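Local coordinates for protein mandelate racemase/muconate lactonizing enzyme/Enolase superfamily (Rhodobacter sphaeroides, PDB 2HZG) that belongs to the enolase superfamily and joins an N-terminal capping domain to a TIM-type barrel, which carries a sodium ion site, at residues 109-114 / 123-128; 114-119 / 363-368; 282-287 / 312-317. One frame throughout, in Å; residues are numbered along the deposited sequence.

Contact 1. Residues 109-114 / 123-128; sequences ALWDLL and WALLGY
Trp111 of helix 99-118 meets Leu125 and Leu126 at the end of the short helix 122-125, while Leu114, one turn on, meets Leu125. The indole carries most of the contact. From its CB, Trp111 sends CG out on the side opposite its carbonyl carbon (chi1 -67°). CG itself lies against Leu284 of the barrel. Further along, NE1 gives a hydrogen bond to Glu107 OE2, which fixes the pyrrole side of the ring. CZ2 and CH2 lie next to Leu126, and Trp111 CZ2 is 3.7 Å from Leu126 CD2. This methyl sits over one face of the six-membered ring as a CH-pi contact: Leu126 CD2 is 3.9 Å from the centroid of the Trp111 six-membered ring, 21° off the normal. Leu284 covers the same face nearer the pyrrole. CZ3, at the ring rim, is met nearly in plane by Leu125, with 3.7 Å between Trp111 CZ3 and Leu125 CB. Beyond this point Leu125 runs past the indole in the opposite direction. Its extended end (chi2 177°) brings CD1 to the backbone of helix 99-118. Leu125 CD1 is 3.9 Å from Leu114 C, and Leu125 CD1 is 4.1 Å from Leu114 CB. No hydrogen bond crosses between the two segments, so the contact is apolar packing. Ile82 of helix 79-92 adds to it, touching both Trp111 and Leu114. The short helix closes with a Schellman motif at Gly127. There Gly127 N bonds to Ala124 O at 3.0 Å, and Tyr128 N bonds to Trp123 O at 2.9 Å. The short helix 122-125, joined by a few residues, packs across helix 99-118 in the helical part of the N-terminal domain of an enolase superfamily protein.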
loop_
_atom_site.group_PDB
_atom_site.type_symbol
_atom_site.label_atom_id
_atom_site.label_comp_id
_atom_site.label_asym_id
_atom_site.label_seq_id
_atom_site.Cartn_x
_atom_site.Cartn_y
_atom_site.Cartn_z
ATOM N N ALA A 109 7.719 14.136 -13.019
ATOM C CA ALA A 109 8.708 15.221 -13.175
ATOM C C ALA A 109 9.781 14.861 -14.199
ATOM O O ALA A 109 10.319 15.742 -14.865
ATOM C CB ALA A 109 9.363 15.582 -11.817
ATOM N N LEU A 110 10.084 13.565 -14.320
ATOM C CA LEU A 110 11.002 13.063 -15.348
ATOM C C LEU A 110 10.449 13.208 -16.761
ATOM O O LEU A 110 11.177 13.623 -17.673
ATOM C CB LEU A 110 11.406 11.595 -15.078
ATOM C CG LEU A 110 12.081 11.327 -13.734
ATOM C CD1 LEU A 110 12.589 9.879 -13.700
ATOM C CD2 LEU A 110 13.209 12.337 -13.530
ATOM N N TRP A 111 9.173 12.883 -16.943
ATOM C CA TRP A 111 8.491 13.154 -18.199
ATOM C C TRP A 111 8.450 14.642 -18.538
ATOM O O TRP A 111 8.684 15.010 -19.686
ATOM C CB TRP A 111 7.079 12.599 -18.181
ATOM C CG TRP A 111 7.059 11.089 -18.148
ATOM C CD1 TRP A 111 6.807 10.308 -17.072
ATOM C CD2 TRP A 111 7.318 10.209 -19.241
ATOM N NE1 TRP A 111 6.870 8.981 -17.429
ATOM C CE2 TRP A 111 7.198 8.893 -18.752
ATOM C CE3 TRP A 111 7.642 10.406 -20.601
ATOM C CZ2 TRP A 111 7.386 7.772 -19.565
ATOM C CZ3 TRP A 111 7.833 9.300 -21.402
ATOM C CH2 TRP A 111 7.696 7.995 -20.890
ATOM N N ASP A 112 8.149 15.470 -17.533
ATOM C CA ASP A 112 8.177 16.917 -17.679
ATOM C C ASP A 112 9.581 17.403 -18.098
ATOM O O ASP A 112 9.710 18.150 -19.076
ATOM C CB ASP A 112 7.709 17.595 -16.381
ATOM C CG ASP A 112 7.415 19.094 -16.572
ATOM O OD1 ASP A 112 6.804 19.465 -17.608
ATOM O OD2 ASP A 112 7.789 19.896 -15.691
ATOM N N LEU A 113 10.616 16.953 -17.377
ATOM C CA LEU A 113 12.009 17.325 -17.656
ATOM C C LEU A 113 12.408 16.905 -19.077
ATOM O O LEU A 113 12.881 17.714 -19.858
ATOM C CB LEU A 113 12.965 16.685 -16.627
ATOM C CG LEU A 113 14.443 17.124 -16.525
ATOM C CD1 LEU A 113 15.034 16.696 -15.172
ATOM C CD2 LEU A 113 15.316 16.626 -17.683
ATOM N N LEU A 114 12.218 15.638 -19.414
ATOM C CA LEU A 114 12.595 15.194 -20.754
ATOM C C LEU A 114 11.781 15.911 -21.835
ATOM O O LEU A 114 12.326 16.249 -22.878
ATOM C CB LEU A 114 12.521 13.661 -20.908
ATOM C CG LEU A 114 13.624 12.896 -20.142
ATOM C CD1 LEU A 114 13.467 11.381 -20.331
ATOM C CD2 LEU A 114 15.022 13.305 -20.576
ATOM N N TRP A 123 2.830 13.412 -23.583
ATOM C CA TRP A 123 2.014 12.400 -24.299
ATOM C C TRP A 123 2.678 11.905 -25.579
ATOM O O TRP A 123 2.463 10.766 -25.972
ATOM C CB TRP A 123 0.598 12.871 -24.637
ATOM C CG TRP A 123 0.501 14.206 -25.365
ATOM C CD1 TRP A 123 0.277 15.436 -24.792
ATOM C CD2 TRP A 123 0.589 14.440 -26.789
ATOM N NE1 TRP A 123 0.227 16.412 -25.769
ATOM C CE2 TRP A 123 0.415 15.829 -26.996
ATOM C CE3 TRP A 123 0.788 13.609 -27.907
ATOM C CZ2 TRP A 123 0.449 16.407 -28.278
ATOM C CZ3 TRP A 123 0.848 14.186 -29.167
ATOM C CH2 TRP A 123 0.666 15.572 -29.343
ATOM N N ALA A 124 3.434 12.780 -26.239
ATOM C CA ALA A 124 4.184 12.385 -27.436
ATOM C C ALA A 124 5.298 11.441 -27.021
ATOM O O ALA A 124 5.514 10.432 -27.654
ATOM C CB ALA A 124 4.746 13.614 -28.171
ATOM N N LEU A 125 5.978 11.761 -25.925
ATOM C CA LEU A 125 7.016 10.885 -25.384
ATOM C C LEU A 125 6.451 9.542 -24.916
ATOM O O LEU A 125 7.136 8.533 -25.002
ATOM C CB LEU A 125 7.808 11.577 -24.282
ATOM C CG LEU A 125 8.672 12.797 -24.643
ATOM C CD1 LEU A 125 9.319 13.385 -23.381
ATOM C CD2 LEU A 125 9.745 12.464 -25.687
ATOM N N LEU A 126 5.199 9.546 -24.438
ATOM C CA LEU A 126 4.487 8.327 -24.043
ATOM C C LEU A 126 4.067 7.474 -25.219
ATOM O O LEU A 126 3.683 6.319 -25.045
ATOM C CB LEU A 126 3.228 8.661 -23.237
ATOM C CG LEU A 126 3.305 8.886 -21.735
ATOM C CD1 LEU A 126 1.851 9.079 -21.254
ATOM C CD2 LEU A 126 4.001 7.718 -20.982
ATOM N N GLY A 127 4.102 8.044 -26.417
ATOM C CA GLY A 127 3.853 7.249 -27.603
ATOM C C GLY A 127 2.568 7.591 -28.301
ATOM O O GLY A 127 2.210 6.939 -29.275
ATOM N N TYR A 128 1.872 8.626 -27.836
ATOM C CA TYR A 128 0.656 9.034 -28.534
ATOM C C TYR A 128 0.993 9.966 -29.700
ATOM O O TYR A 128 1.953 10.729 -29.627
ATOM C CB TYR A 128 -0.346 9.682 -27.577
ATOM C CG TYR A 128 -1.050 8.706 -26.637
ATOM C CD1 TYR A 128 -1.741 7.587 -27.135
ATOM C CD2 TYR A 128 -1.054 8.924 -25.252
ATOM C CE1 TYR A 128 -2.403 6.704 -26.284
ATOM C CE2 TYR A 128 -1.720 8.033 -24.382
ATOM C CZ TYR A 128 -2.396 6.935 -24.907
ATOM O OH TYR A 128 -3.041 6.062 -24.060
#

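Contact 2. Residues 114-119 / 363-368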
loop_
_atom_site.group_PDB
_atom_site.type_symbol
_atom_site.label_atom_id
_atom_site.label_comp_id
_atom_site.label_asym_id
_atom_site.label_seq_id
_atom_site.Cartn_x
_atom_site.Cartn_y
_atom_site.Cartn_z
ATOM N N LEU A 114 12.218 15.638 -19.414
ATOM C CA LEU A 114 12.595 15.194 -20.754
ATOM C C LEU A 114 11.781 15.911 -21.835
ATOM O O LEU A 114 12.326 16.249 -22.878
ATOM C CB LEU A 114 12.521 13.661 -20.908
ATOM C CG LEU A 114 13.624 12.896 -20.142
ATOM C CD1 LEU A 114 13.467 11.381 -20.331
ATOM C CD2 LEU A 114 15.022 13.305 -20.576
ATOM N N GLY A 115 10.484 16.133 -21.587
ATOM C CA GLY A 115 9.653 16.842 -22.546
ATOM C C GLY A 115 10.114 18.271 -22.767
ATOM O O GLY A 115 10.198 18.738 -23.898
ATOM N N ARG A 116 10.427 18.958 -21.682
ATOM C CA ARG A 116 10.955 20.319 -21.750
ATOM C C ARG A 116 12.306 20.377 -22.465
ATOM O O ARG A 116 12.535 21.261 -23.289
ATOM C CB ARG A 116 11.033 20.939 -20.352
ATOM C CG ARG A 116 9.632 21.274 -19.788
ATOM C CD ARG A 116 9.643 21.339 -18.268
ATOM N NE ARG A 116 10.615 22.323 -17.797
ATOM C CZ ARG A 116 10.322 23.599 -17.551
ATOM N NH1 ARG A 116 9.079 24.031 -17.718
ATOM N NH2 ARG A 116 11.274 24.441 -17.147
ATOM N N ARG A 117 13.181 19.416 -22.184
ATOM C CA ARG A 117 14.470 19.376 -22.851
ATOM C C ARG A 117 14.297 19.149 -24.352
ATOM O O ARG A 117 14.930 19.818 -25.156
ATOM C CB ARG A 117 15.375 18.299 -22.248
ATOM C CG ARG A 117 16.748 18.242 -22.930
ATOM C CD ARG A 117 17.690 17.309 -22.226
ATOM N NE ARG A 117 18.754 16.868 -23.124
ATOM C CZ ARG A 117 18.692 15.776 -23.885
ATOM N NH1 ARG A 117 17.616 14.990 -23.858
ATOM N NH2 ARG A 117 19.716 15.469 -24.677
ATOM N N LEU A 118 13.419 18.222 -24.713
ATOM C CA LEU A 118 13.182 17.876 -26.108
ATOM C C LEU A 118 12.134 18.722 -26.838
ATOM O O LEU A 118 11.839 18.439 -27.997
ATOM C CB LEU A 118 12.787 16.396 -26.215
ATOM C CG LEU A 118 13.850 15.382 -25.801
ATOM C CD1 LEU A 118 13.223 14.021 -25.498
ATOM C CD2 LEU A 118 14.953 15.262 -26.871
ATOM N N SER A 119 11.581 19.747 -26.180
ATOM C CA SER A 119 10.445 20.519 -26.716
ATOM C C SER A 119 9.323 19.593 -27.232
ATOM O O SER A 119 8.817 19.781 -28.346
ATOM C CB SER A 119 10.890 21.478 -27.843
ATOM O OG SER A 119 11.549 22.623 -27.342
ATOM N N GLY A 363 3.520 20.747 -19.823
ATOM C CA GLY A 363 2.940 21.876 -20.554
ATOM C C GLY A 363 2.472 23.036 -19.693
ATOM O O GLY A 363 1.763 23.921 -20.182
ATOM N N LEU A 364 2.887 23.054 -18.425
ATOM C CA LEU A 364 2.506 24.089 -17.470
ATOM C C LEU A 364 3.676 24.426 -16.583
ATOM O O LEU A 364 4.523 23.571 -16.295
ATOM C CB LEU A 364 1.309 23.655 -16.597
ATOM C CG LEU A 364 0.013 23.347 -17.359
ATOM C CD1 LEU A 364 -0.936 22.559 -16.481
ATOM C CD2 LEU A 364 -0.661 24.634 -17.915
ATOM N N GLN A 365 3.719 25.675 -16.149
ATOM C CA GLN A 365 4.814 26.160 -15.333
ATOM C C GLN A 365 4.371 26.151 -13.871
ATOM O O GLN A 365 3.276 26.649 -13.543
ATOM C CB GLN A 365 5.175 27.587 -15.788
ATOM C CG GLN A 365 6.555 28.094 -15.379
ATOM C CD GLN A 365 7.703 27.572 -16.254
ATOM O OE1 GLN A 365 8.864 27.803 -15.932
ATOM N NE2 GLN A 365 7.389 26.836 -17.327
ATOM N N VAL A 366 5.209 25.602 -12.994
ATOM C CA VAL A 366 4.947 25.699 -11.559
ATOM C C VAL A 366 5.272 27.118 -11.123
ATOM O O VAL A 366 6.315 27.656 -11.503
ATOM C CB VAL A 366 5.727 24.601 -10.748
ATOM C CG1 VAL A 366 5.842 24.950 -9.276
ATOM C CG2 VAL A 366 5.036 23.260 -10.939
ATOM N N ALA A 367 4.367 27.732 -10.359
ATOM C CA ALA A 367 4.555 29.107 -9.929
ATOM C C ALA A 367 5.395 29.176 -8.656
ATOM O O ALA A 367 5.012 28.642 -7.611
ATOM C CB ALA A 367 3.196 29.809 -9.748
ATOM N N ALA A 368 6.554 29.824 -8.740
ATOM C CA ALA A 368 7.393 30.053 -7.557
ATOM C C ALA A 368 6.669 30.859 -6.482
ATOM O O ALA A 368 6.953 30.699 -5.295
ATOM C CB ALA A 368 8.691 30.751 -7.950
HETATM O O HOH W 1 6.410 22.142 -18.137
#
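At the seam between the N-terminal capping domain and the loop that links helices 336-340 and 368-374, Arg116 of helix 99-118 reaches across to Gln365. It is a small surface contact. The two side chains cross at about a right angle. Arg116 runs out from the last turns of its helix and bends at chi3 (57°), which turns the guanidinium aside from the line of the chain. Its NH1 is 3.3 Å from Gln365 NE2, which lies near the guanidinium plane at its edge. The amide plane is turned 45° from the guanidinium. A water bridges the two segments. It accepts a hydrogen bond from Arg116 NH1 at 3.3 Å, and its oxygen is 3.0 Å from Leu364 O, to which it is also hydrogen-bonded. The water lies at the guanidinium edge, in its plane. The other side of the arginine is held within its own domain, where NE bonds to Ile39 O of strand 38-44. The loop has its own ties: Gln365 N bonds to Asp344 OD1, and the Leu364 side chain packs on Ser313 and His309 of helix 309-316. This is a polar, water-bridged domain interface, formed between the capping domain and the C-terminal part of an enolase superfamily chain.

Contact 3. Residues 282-287 / 312-317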
loop_
_atom_site.group_PDB
_atom_site.type_symbol
_atom_site.label_atom_id
_atom_site.label_comp_id
_atom_site.label_asym_id
_atom_site.label_seq_id
_atom_site.Cartn_x
_atom_site.Cartn_y
_atom_site.Cartn_z
ATOM N N GLY A 282 2.284 5.821 -9.415
ATOM C CA GLY A 282 3.681 5.741 -9.842
ATOM C C GLY A 282 3.987 6.584 -11.076
ATOM O O GLY A 282 5.041 6.425 -11.693
ATOM N N GLY A 283 3.062 7.480 -11.442
ATOM C CA GLY A 283 3.279 8.407 -12.538
ATOM C C GLY A 283 2.659 7.974 -13.847
ATOM O O GLY A 283 1.698 7.203 -13.870
ATOM N N LEU A 284 3.214 8.485 -14.944
ATOM C CA LEU A 284 2.605 8.335 -16.271
ATOM C C LEU A 284 2.754 6.923 -16.812
ATOM O O LEU A 284 1.851 6.416 -17.472
ATOM C CB LEU A 284 3.217 9.335 -17.265
ATOM C CG LEU A 284 2.670 10.789 -17.301
ATOM C CD1 LEU A 284 2.419 11.405 -15.940
ATOM C CD2 LEU A 284 3.523 11.720 -18.181
ATOM N N GLY A 285 3.908 6.315 -16.556
ATOM C CA GLY A 285 4.189 4.965 -17.039
ATOM C C GLY A 285 3.128 3.947 -16.656
ATOM O O GLY A 285 2.529 3.330 -17.539
ATOM N N PRO A 286 2.936 3.710 -15.338
ATOM C CA PRO A 286 1.913 2.744 -14.887
ATOM C C PRO A 286 0.516 3.130 -15.357
ATOM O O PRO A 286 -0.257 2.257 -15.725
ATOM C CB PRO A 286 2.013 2.805 -13.357
ATOM C CG PRO A 286 3.426 3.256 -13.117
ATOM C CD PRO A 286 3.697 4.252 -14.199
ATOM N N ALA A 287 0.213 4.431 -15.364
ATOM C CA ALA A 287 -1.076 4.907 -15.828
ATOM C C ALA A 287 -1.327 4.576 -17.303
ATOM O O ALA A 287 -2.399 4.116 -17.662
ATOM C CB ALA A 287 -1.176 6.411 -15.587
ATOM N N LEU A 312 -3.663 17.664 -13.075
ATOM C CA LEU A 312 -4.606 17.464 -14.188
ATOM C C LEU A 312 -3.881 17.107 -15.474
ATOM O O LEU A 312 -4.212 16.128 -16.126
ATOM C CB LEU A 312 -5.500 18.695 -14.423
ATOM C CG LEU A 312 -6.528 18.630 -15.573
ATOM C CD1 LEU A 312 -7.495 17.401 -15.478
ATOM C CD2 LEU A 312 -7.315 19.956 -15.613
ATOM N N SER A 313 -2.890 17.923 -15.835
ATOM C CA SER A 313 -2.120 17.681 -17.031
ATOM C C SER A 313 -1.539 16.276 -16.979
ATOM O O SER A 313 -1.662 15.528 -17.943
ATOM C CB SER A 313 -0.996 18.714 -17.167
ATOM O OG SER A 313 -0.065 18.218 -18.112
ATOM N N ALA A 314 -0.941 15.908 -15.840
ATOM C CA ALA A 314 -0.277 14.609 -15.733
ATOM C C ALA A 314 -1.266 13.478 -15.914
ATOM O O ALA A 314 -0.991 12.522 -16.625
ATOM C CB ALA A 314 0.462 14.477 -14.404
ATOM N N SER A 315 -2.447 13.611 -15.304
ATOM C CA SER A 315 -3.426 12.529 -15.352
ATOM C C SER A 315 -4.198 12.469 -16.676
ATOM O O SER A 315 -4.857 11.481 -16.946
ATOM C CB SER A 315 -4.339 12.539 -14.125
ATOM O OG SER A 315 -3.639 12.062 -12.938
ATOM N N LEU A 316 -4.093 13.515 -17.496
ATOM C CA LEU A 316 -4.628 13.484 -18.868
ATOM C C LEU A 316 -3.656 12.800 -19.828
ATOM O O LEU A 316 -4.086 12.167 -20.793
ATOM C CB LEU A 316 -4.942 14.893 -19.369
ATOM C CG LEU A 316 -6.080 15.654 -18.674
ATOM C CD1 LEU A 316 -6.274 17.050 -19.265
ATOM C CD2 LEU A 316 -7.344 14.854 -18.809
ATOM N N GLN A 317 -2.349 12.925 -19.566
ATOM C CA GLN A 317 -1.331 12.354 -20.468
ATOM C C GLN A 317 -1.613 10.891 -20.867
ATOM O O GLN A 317 -1.576 10.571 -22.048
ATOM C CB GLN A 317 0.096 12.474 -19.901
ATOM C CG GLN A 317 0.552 13.881 -19.461
ATOM C CD GLN A 317 0.652 14.881 -20.609
ATOM O OE1 GLN A 317 0.876 14.506 -21.775
ATOM N NE2 GLN A 317 0.470 16.154 -20.287
#
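Leu284 lays its two methyl branches over Ala314 and the aliphatic part of Gln317. One branch goes to the alanine: Leu284 CD1 is 4.0 Å from Ala314 CB and 3.7 Å from Ala314 O. The other goes to the glutamine, with 3.9 Å between Leu284 CD2 and Gln317 CG. Gln317 CB lies close to the same methyl. The backbones are near each other here, with the CA atoms of Leu284 and Ala314 6.9 Å apart. All three residues are buried, and the packing between the segments is apolar.

The two segments belong to neighbouring helices of the TIM-type barrel. Helix 284-297 comes between strands 273-276 and 300-303, as the helical arm of a beta-alpha-beta crossover, and helix 309-316 follows strand 300-303. Helix 99-118 of the capping domain lies on this pair, and its Met108 touches both Leu284 and Ala314. Its Glu107 accepts hydrogen bonds from Leu284 N and Gly285 N, one at each carboxylate oxygen, at the start of helix 284-297. The negative charge there would probably suit the positive end of the helix dipole.

The polar end of Gln317 turns away from Leu284. A bend at chi2 (-65°) folds the amide back toward Ser313, one turn earlier. Gln317 NE2 bonds to Ser313 OG at 3.0 Å, with the hydroxyl oxygen in the amide plane, and it makes a weak bond to Ser313 O at 3.2 Å. Ser313 OG also shares a hydrogen bond with Leu362 O.

Overall arrangement
Contacts 1 and 2 share Leu114 and helix 99-118, and their centres are about 10 Å apart. Contact 3 is about 10 Å from contact 1 and about 15 Å from contact 2, centre to centre. Along the chain the segments of contacts 1 and 2 alternate, and contact 1 closes before contact 3 opens. Contact 3 is nested in the long loop closed by contact 2. Contact 1 lies in the capping domain, contact 3 in the barrel, and contact 2 joins the two parts. Contacts 1 and 3 meet directly, with Leu126 CD1 3.8 Å from Gln317 O. Helix 99-118 thus touches both the short helix of its own domain and barrel helices 284-297 and 309-316.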